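Local coordinates for peptidoglycan D,D-transpeptidase PbpA (Mycobacterium tuberculosis, PDB 3UPN), which probably cross-links peptidoglycan strands in the cell wall as a D,D-transpeptidase, helps regulate cell length, and binds penicillin, at residues P128-V133 with S148-D153; G331-P336 with Q357-V362; G376-A381 with I392-G397. All coordinates share one frame; numbering follows the deposited sequence.

In the fold
Contacts 1 and 3 are buried. Contact 2 is only partly buried. Contacts 1 and 3 both reach the five-stranded antiparallel sheet of the transpeptidase domain, at its two outermost strands: 143-149 in contact 1 and 393-399 in contact 3. Their centres are about 24 Å apart. Contact 2 is a separate two-stranded sheet. Its strand 357-360 leads into helix 364-380, which supplies half of contact 3. The chemistry differs with place. Contact 1 is mainly backbone pairing with one serine bond. Contact 2 adds long polar side chains laid against aliphatic groups and one another. Contact 3 packs a helix on a strand through a buried glutamate, next to the ligand site.

Contact 1. Residues P128-V133 with S148-D153; sequences PCKGAV and SSPSYD
With chi1 at -177°, Ser149 turns its OG opposite to its own backbone N and out to the carbonyl of Cys129. OG donates to Cys129 O over 2.6 Å, almost in line with the C=O bond. The same hydroxyl is also bonded to Gln122 of helix 111-123, so two partners fix its rotation. Lys130 starts out likewise, with chi1 at 175°. This lays its CG and CD alongside Pro150, each 4.1 Å from Pro150 CD. The lysine chain then bends at chi2 and chi3 and carries its amine off from the proline. The peptide bond before Pro150 is cis and comes directly after the strand ends. Beside these groups, Gly131 and Ser149 form an antiparallel hydrogen-bonded pair. Gly131 N meets Ser149 O at 2.8 Å, and Ser149 N meets Gly131 O at 2.8 Å. Ala132 and Ser148 follow as a non-hydrogen-bonded pair. The Ser148 hydroxyl is bonded to Arg183 N and Thr181 O. Cys129 is tied by a disulfide to Cys125. Together the two segments form the open end of the beta hairpin of strands 131-136 and 143-149, at one margin of the antiparallel sheet in the penicillin-binding transpeptidase fold.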
# COMPACT_ATOMS: atom_id res chain seq x y z
N PRO A 128 2.77 -18.70 -5.77
CA PRO A 128 2.99 -17.27 -5.48
C PRO A 128 2.18 -16.26 -6.32
O PRO A 128 2.11 -16.36 -7.55
CB PRO A 128 4.50 -17.08 -5.69
CG PRO A 128 5.11 -18.47 -5.62
CD PRO A 128 4.01 -19.36 -6.23
N CYS A 129 1.59 -15.28 -5.64
CA CYS A 129 1.01 -14.11 -6.31
C CYS A 129 2.06 -13.04 -6.64
O CYS A 129 3.01 -12.84 -5.89
CB CYS A 129 -0.06 -13.46 -5.44
SG CYS A 129 -1.34 -14.56 -4.84
N LYS A 130 1.87 -12.36 -7.77
CA LYS A 130 2.47 -11.07 -8.09
C LYS A 130 1.55 -9.94 -7.59
O LYS A 130 0.34 -9.94 -7.87
CB LYS A 130 2.65 -10.95 -9.60
CG LYS A 130 3.17 -9.61 -10.12
CD LYS A 130 4.04 -9.79 -11.37
CE LYS A 130 3.22 -9.87 -12.65
NZ LYS A 130 4.09 -9.70 -13.85
N GLY A 131 2.11 -8.98 -6.85
CA GLY A 131 1.36 -7.82 -6.35
C GLY A 131 1.94 -7.21 -5.09
O GLY A 131 3.17 -7.25 -4.86
N ALA A 132 1.05 -6.68 -4.26
CA ALA A 132 1.44 -5.90 -3.08
C ALA A 132 0.43 -6.02 -1.93
O ALA A 132 -0.77 -6.16 -2.17
CB ALA A 132 1.64 -4.43 -3.49
N VAL A 133 0.94 -6.00 -0.70
CA VAL A 133 0.13 -5.85 0.50
C VAL A 133 0.66 -4.63 1.30
O VAL A 133 1.87 -4.51 1.51
CB VAL A 133 0.18 -7.10 1.40
CG1 VAL A 133 -0.46 -6.85 2.75
CG2 VAL A 133 -0.48 -8.30 0.71
N SER A 148 5.91 -6.58 -1.26
CA SER A 148 5.85 -6.64 -2.71
C SER A 148 6.24 -8.06 -3.14
O SER A 148 7.12 -8.67 -2.54
CB SER A 148 6.81 -5.64 -3.32
OG SER A 148 6.53 -5.43 -4.69
N SER A 149 5.60 -8.55 -4.20
CA SER A 149 5.84 -9.91 -4.70
C SER A 149 5.75 -9.92 -6.22
O SER A 149 4.87 -9.30 -6.77
CB SER A 149 4.85 -10.88 -4.06
OG SER A 149 5.09 -12.22 -4.45
N PRO A 150 6.70 -10.60 -6.92
CA PRO A 150 7.85 -11.30 -6.34
C PRO A 150 8.87 -10.31 -5.77
O PRO A 150 8.87 -9.12 -6.13
CB PRO A 150 8.45 -12.04 -7.54
CG PRO A 150 8.07 -11.26 -8.70
CD PRO A 150 6.71 -10.68 -8.39
N SER A 151 9.72 -10.78 -4.87
CA SER A 151 10.74 -9.93 -4.29
C SER A 151 12.11 -10.48 -4.70
O SER A 151 12.20 -11.37 -5.57
CB SER A 151 10.57 -9.88 -2.78
OG SER A 151 11.41 -8.91 -2.19
N TYR A 152 13.18 -9.96 -4.11
CA TYR A 152 14.53 -10.44 -4.46
C TYR A 152 15.34 -10.50 -3.17
O TYR A 152 14.88 -10.04 -2.11
CB TYR A 152 15.16 -9.50 -5.49
CG TYR A 152 15.50 -8.15 -4.88
CD1 TYR A 152 16.83 -7.85 -4.52
CD2 TYR A 152 14.51 -7.20 -4.62
CE1 TYR A 152 17.15 -6.65 -3.92
CE2 TYR A 152 14.83 -5.97 -4.01
CZ TYR A 152 16.16 -5.71 -3.66
OH TYR A 152 16.52 -4.53 -3.07
N ASP A 153 16.56 -11.04 -3.26
CA ASP A 153 17.48 -11.23 -2.14
C ASP A 153 18.59 -10.16 -2.20
O ASP A 153 19.45 -10.23 -3.08
CB ASP A 153 18.08 -12.65 -2.23
CG ASP A 153 19.07 -12.98 -1.11
OD1 ASP A 153 19.25 -12.17 -0.17
OD2 ASP A 153 19.66 -14.09 -1.15

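Contact 2. Residues G331-P336 with Q357-V362; sequences GITMRP and QQRRAV
Gln358, Ile332 and Gln357 bury the most surface here. Gln358 lies across Arg335 at about a right angle. Its CG rests 3.6 Å from Arg335 CB, and its amide plane is turned 59° from the guanidinium. Its OE1 ends near the methyl CG2 of Thr333, at 4.0 Å. The backbone N of Gln358 also donates to Thr333 O, over 2.6 Å.

Ile332 works on the face shared by Met334, Gln357 and Arg360. Its CG1 sits over one face of the Arg360 guanidinium, 3.5 Å above the plane and toward the rim. Its CD1 reaches Arg360 NH1 at 3.3 Å. NH2 donates to a lone pair of Val362 O over 2.7 Å. The acceptor lies in the guanidinium plane, which helps to fix how the group is turned. A second acceptor for NH2 is Gly330 O.

The two strands run antiparallel, and a classic beta bulge interrupts them. Gln358 and Arg359 both lie opposite Thr333, with Gln358 near helical backbone angles. Thr333 N donates to Arg359 O at 2.9 Å. Past the bulge, Gly331 O accepts from Ala361 N.

Gln357 stands on the same face as Ile332, on the far side of it from Arg360. Its chain is extended beyond CG. The CG meets Met334 SD at 3.5 Å, while Ile332 CG2 touches the same CG, so Gln357 packs against two residues of strand 332-334. Met334 folds back at chi2 and chi3, which brings its sulfur and CE against Gln357. On the reverse face, Thr333 OG1 is bonded to Thr326 of helix 317-328, and Arg359 reaches Ser280.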
# COMPACT_ATOMS: atom_id res chain seq x y z
N GLY A 331 -12.52 10.03 9.03
CA GLY A 331 -12.48 11.03 7.97
C GLY A 331 -11.17 11.78 7.88
O GLY A 331 -10.94 12.54 6.94
N ILE A 332 -10.30 11.56 8.86
CA ILE A 332 -9.00 12.24 8.93
C ILE A 332 -7.83 11.36 8.44
O ILE A 332 -7.60 10.27 8.97
CB ILE A 332 -8.70 12.73 10.38
CG1 ILE A 332 -9.71 13.81 10.79
CG2 ILE A 332 -7.22 13.19 10.51
CD1 ILE A 332 -9.75 14.12 12.26
N THR A 333 -7.10 11.86 7.45
CA THR A 333 -5.90 11.19 6.93
C THR A 333 -4.68 11.49 7.79
O THR A 333 -4.28 12.65 7.95
CB THR A 333 -5.59 11.61 5.47
OG1 THR A 333 -6.78 11.49 4.68
CG2 THR A 333 -4.47 10.70 4.85
N MET A 334 -4.08 10.45 8.35
CA MET A 334 -2.76 10.58 9.00
C MET A 334 -1.67 10.36 7.95
O MET A 334 -1.81 9.51 7.07
CB MET A 334 -2.62 9.60 10.15
CG MET A 334 -3.65 9.75 11.26
SD MET A 334 -3.62 11.37 12.05
CE MET A 334 -2.00 11.38 12.82
N ARG A 335 -0.60 11.15 8.02
CA ARG A 335 0.50 11.07 7.05
C ARG A 335 1.22 9.73 7.21
O ARG A 335 1.70 9.42 8.29
CB ARG A 335 1.49 12.21 7.29
CG ARG A 335 2.73 12.13 6.41
CD ARG A 335 3.76 13.13 6.86
NE ARG A 335 3.20 14.48 6.88
CZ ARG A 335 3.92 15.60 6.85
NH1 ARG A 335 5.25 15.55 6.77
NH2 ARG A 335 3.31 16.76 6.87
N PRO A 336 1.27 8.93 6.14
CA PRO A 336 1.93 7.61 6.28
C PRO A 336 3.43 7.77 6.49
O PRO A 336 4.06 8.56 5.78
CB PRO A 336 1.64 6.92 4.94
CG PRO A 336 0.59 7.73 4.29
CD PRO A 336 0.76 9.14 4.77
N GLN A 357 -1.61 14.88 11.19
CA GLN A 357 -2.88 14.85 10.47
C GLN A 357 -2.75 15.60 9.15
O GLN A 357 -2.55 16.81 9.15
CB GLN A 357 -4.01 15.44 11.32
CG GLN A 357 -4.21 14.73 12.65
CD GLN A 357 -5.35 15.30 13.45
OE1 GLN A 357 -5.99 16.27 13.04
NE2 GLN A 357 -5.61 14.71 14.61
N GLN A 358 -2.84 14.87 8.03
CA GLN A 358 -2.61 15.47 6.72
C GLN A 358 -3.76 16.37 6.27
O GLN A 358 -3.54 17.54 5.93
CB GLN A 358 -2.29 14.41 5.65
CG GLN A 358 -0.79 14.27 5.38
CD GLN A 358 -0.47 13.58 4.05
OE1 GLN A 358 -1.16 12.63 3.64
NE2 GLN A 358 0.58 14.05 3.38
N ARG A 359 -4.97 15.83 6.28
CA ARG A 359 -6.17 16.60 5.95
C ARG A 359 -7.42 15.83 6.34
O ARG A 359 -7.37 14.61 6.56
CB ARG A 359 -6.20 16.95 4.44
CG ARG A 359 -6.42 15.76 3.52
CD ARG A 359 -6.12 16.11 2.07
NE ARG A 359 -4.90 15.46 1.61
CZ ARG A 359 -4.40 15.55 0.38
NH1 ARG A 359 -5.00 16.27 -0.56
NH2 ARG A 359 -3.27 14.90 0.09
N ARG A 360 -8.54 16.54 6.46
CA ARG A 360 -9.84 15.89 6.56
C ARG A 360 -10.36 15.69 5.14
O ARG A 360 -10.45 16.65 4.37
CB ARG A 360 -10.82 16.70 7.42
CG ARG A 360 -12.19 16.03 7.56
CD ARG A 360 -13.13 16.72 8.56
NE ARG A 360 -12.90 16.29 9.94
CZ ARG A 360 -13.20 15.09 10.43
NH1 ARG A 360 -12.95 14.82 11.71
NH2 ARG A 360 -13.75 14.15 9.66
N ALA A 361 -10.67 14.44 4.81
CA ALA A 361 -11.22 14.10 3.51
C ALA A 361 -12.75 14.23 3.51
O ALA A 361 -13.35 14.79 2.59
CB ALA A 361 -10.79 12.68 3.10
N VAL A 362 -13.37 13.70 4.56
CA VAL A 362 -14.83 13.71 4.69
C VAL A 362 -15.23 13.89 6.13
O VAL A 362 -14.41 13.65 7.04
CB VAL A 362 -15.49 12.38 4.19
CG1 VAL A 362 -15.31 12.21 2.69
CG2 VAL A 362 -14.97 11.16 4.97

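Contact 3. Residues G376-A381 with I392-G397; sequences GAEKVA and IASKTG. With IM2 ((5R)-5-[(1S,2R)-1-formyl-2-hydroxypropyl]-3-[(2-{[(E)-iminomethyl]amino}ethyl)sulfanyl]-4,5-dihydro-1H-pyrrole-2-carbox ylic acid), chain C.
Ala377 opens the contact, with its CB 3.4 Å from Ser394 O. One residue on, Glu378 carries most of the packing. Its CG is anti to the backbone N (chi1 169°), and a bend at chi2 turns the carboxylate to Ser394 and Ile392. Its CB and CG rest against Ile392 O, each at 3.2 Å. The CD lies 3.8 Å from Ile392 CG2, and the two side chains cross at a slant. Ser394 OG donates to Glu378 OE1 over 2.6 Å, on the lone pair directed away from OE2. OE1 also bonds Tyr414 OH, and OE2 forms a salt bridge to Arg451. These partners satisfy a buried carboxylate and probably help to keep it ionised.

Ala381 is the first residue past the helix. Its CB approaches Thr396 CG2 at 4.3 Å and lies 3.8 Å from N26 of IM2, an opened form of the carbapenem imipenem. Lys395, Thr396 and Gly397 form the Lys-Thr-Gly motif of penicillin-binding proteins. Thr396 OG1 donates to the ligand carboxylate oxygen O32 over 2.5 Å. The Thr396 side chain is about 6 Å from that of Ser193, the probable acyl-ester nucleophile. Lys395 NZ bonds Thr396 O and Ser252.

The end of helix 364-380 thus lies against the outer strand 393-399. Strand 411-418 pairs with that strand. Helix 245-250 touches Ala377 and Lys395 through Phe249, and helix 446-458 meets Ala381 and Ile392.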
# COMPACT_ATOMS: atom_id res chain seq x y z
N GLY A 376 -21.26 -3.92 5.39
CA GLY A 376 -22.25 -4.65 4.60
C GLY A 376 -21.60 -5.37 3.43
O GLY A 376 -21.90 -6.52 3.18
N ALA A 377 -20.72 -4.67 2.71
CA ALA A 377 -19.95 -5.28 1.60
C ALA A 377 -19.10 -6.48 2.03
O ALA A 377 -19.00 -7.44 1.27
CB ALA A 377 -19.09 -4.23 0.87
N GLU A 378 -18.50 -6.43 3.22
CA GLU A 378 -17.73 -7.57 3.77
C GLU A 378 -18.60 -8.82 4.04
O GLU A 378 -18.17 -9.96 3.78
CB GLU A 378 -16.96 -7.16 5.03
CG GLU A 378 -16.33 -8.30 5.87
CD GLU A 378 -15.06 -8.96 5.23
OE1 GLU A 378 -14.54 -8.46 4.21
OE2 GLU A 378 -14.60 -9.99 5.78
N LYS A 379 -19.81 -8.60 4.56
CA LYS A 379 -20.74 -9.69 4.82
C LYS A 379 -21.20 -10.42 3.55
O LYS A 379 -21.25 -11.64 3.52
CB LYS A 379 -21.94 -9.19 5.64
CG LYS A 379 -21.63 -9.16 7.11
CD LYS A 379 -22.37 -8.04 7.81
CE LYS A 379 -21.93 -7.93 9.26
NZ LYS A 379 -22.41 -9.07 10.10
N VAL A 380 -21.51 -9.65 2.50
CA VAL A 380 -21.86 -10.16 1.18
C VAL A 380 -20.70 -10.96 0.56
O VAL A 380 -20.93 -11.98 -0.11
CB VAL A 380 -22.30 -8.98 0.24
CG1 VAL A 380 -22.26 -9.37 -1.23
CG2 VAL A 380 -23.68 -8.48 0.61
N ALA A 381 -19.47 -10.52 0.81
CA ALA A 381 -18.25 -11.11 0.24
C ALA A 381 -18.01 -12.58 0.62
O ALA A 381 -18.60 -13.10 1.57
CB ALA A 381 -17.03 -10.25 0.61
N ILE A 392 -15.14 -6.77 10.22
CA ILE A 392 -14.29 -6.16 9.20
C ILE A 392 -15.15 -5.30 8.27
O ILE A 392 -16.22 -5.73 7.83
CB ILE A 392 -13.52 -7.26 8.38
CG1 ILE A 392 -12.58 -8.06 9.30
CG2 ILE A 392 -12.79 -6.65 7.19
CD1 ILE A 392 -11.94 -9.31 8.68
N ALA A 393 -14.69 -4.08 8.00
CA ALA A 393 -15.28 -3.27 6.93
C ALA A 393 -14.38 -3.39 5.71
O ALA A 393 -13.16 -3.25 5.82
CB ALA A 393 -15.40 -1.84 7.36
N SER A 394 -14.97 -3.67 4.54
CA SER A 394 -14.16 -3.86 3.34
C SER A 394 -14.84 -3.47 2.04
O SER A 394 -16.05 -3.25 1.98
CB SER A 394 -13.65 -5.30 3.25
OG SER A 394 -14.66 -6.22 2.92
N LYS A 395 -14.01 -3.35 1.00
CA LYS A 395 -14.45 -3.31 -0.38
C LYS A 395 -13.52 -4.19 -1.24
O LYS A 395 -12.32 -3.91 -1.38
CB LYS A 395 -14.48 -1.88 -0.92
CG LYS A 395 -15.12 -1.73 -2.29
CD LYS A 395 -16.63 -1.94 -2.23
CE LYS A 395 -17.27 -1.97 -3.61
NZ LYS A 395 -17.19 -3.33 -4.24
N THR A 396 -14.09 -5.27 -1.78
CA THR A 396 -13.43 -6.12 -2.76
C THR A 396 -13.63 -5.52 -4.15
O THR A 396 -14.47 -4.64 -4.35
CB THR A 396 -14.02 -7.55 -2.76
OG1 THR A 396 -15.41 -7.49 -3.08
CG2 THR A 396 -13.88 -8.21 -1.41
N GLY A 397 -12.88 -6.01 -5.13
CA GLY A 397 -13.06 -5.57 -6.50
C GLY A 397 -12.09 -6.15 -7.51
O GLY A 397 -11.09 -6.77 -7.15
C7 IM2 C . -15.70 -4.09 -9.75
C2 IM2 C . -16.65 -8.05 -8.46
C6 IM2 C . -16.17 -5.41 -10.36
C5 IM2 C . -17.35 -6.14 -9.67
C3 IM2 C . -16.97 -7.11 -7.58
O7 IM2 C . -14.86 -3.44 -10.36
C61 IM2 C . -16.35 -5.29 -11.89
O62 IM2 C . -16.05 -3.97 -12.39
C62 IM2 C . -17.73 -5.70 -12.42
N4 IM2 C . -17.24 -5.98 -8.22
C31 IM2 C . -17.06 -7.21 -6.13
O31 IM2 C . -18.13 -7.57 -5.59
O32 IM2 C . -16.04 -6.94 -5.46
S21 IM2 C . -15.72 -9.43 -8.19
C22 IM2 C . -16.44 -10.48 -6.94
C23 IM2 C . -15.46 -10.67 -5.78
N24 IM2 C . -16.25 -11.17 -4.66
C25 IM2 C . -15.77 -11.20 -3.54
N26 IM2 C . -15.13 -11.39 -2.51
C1 IM2 C . -17.18 -7.66 -9.81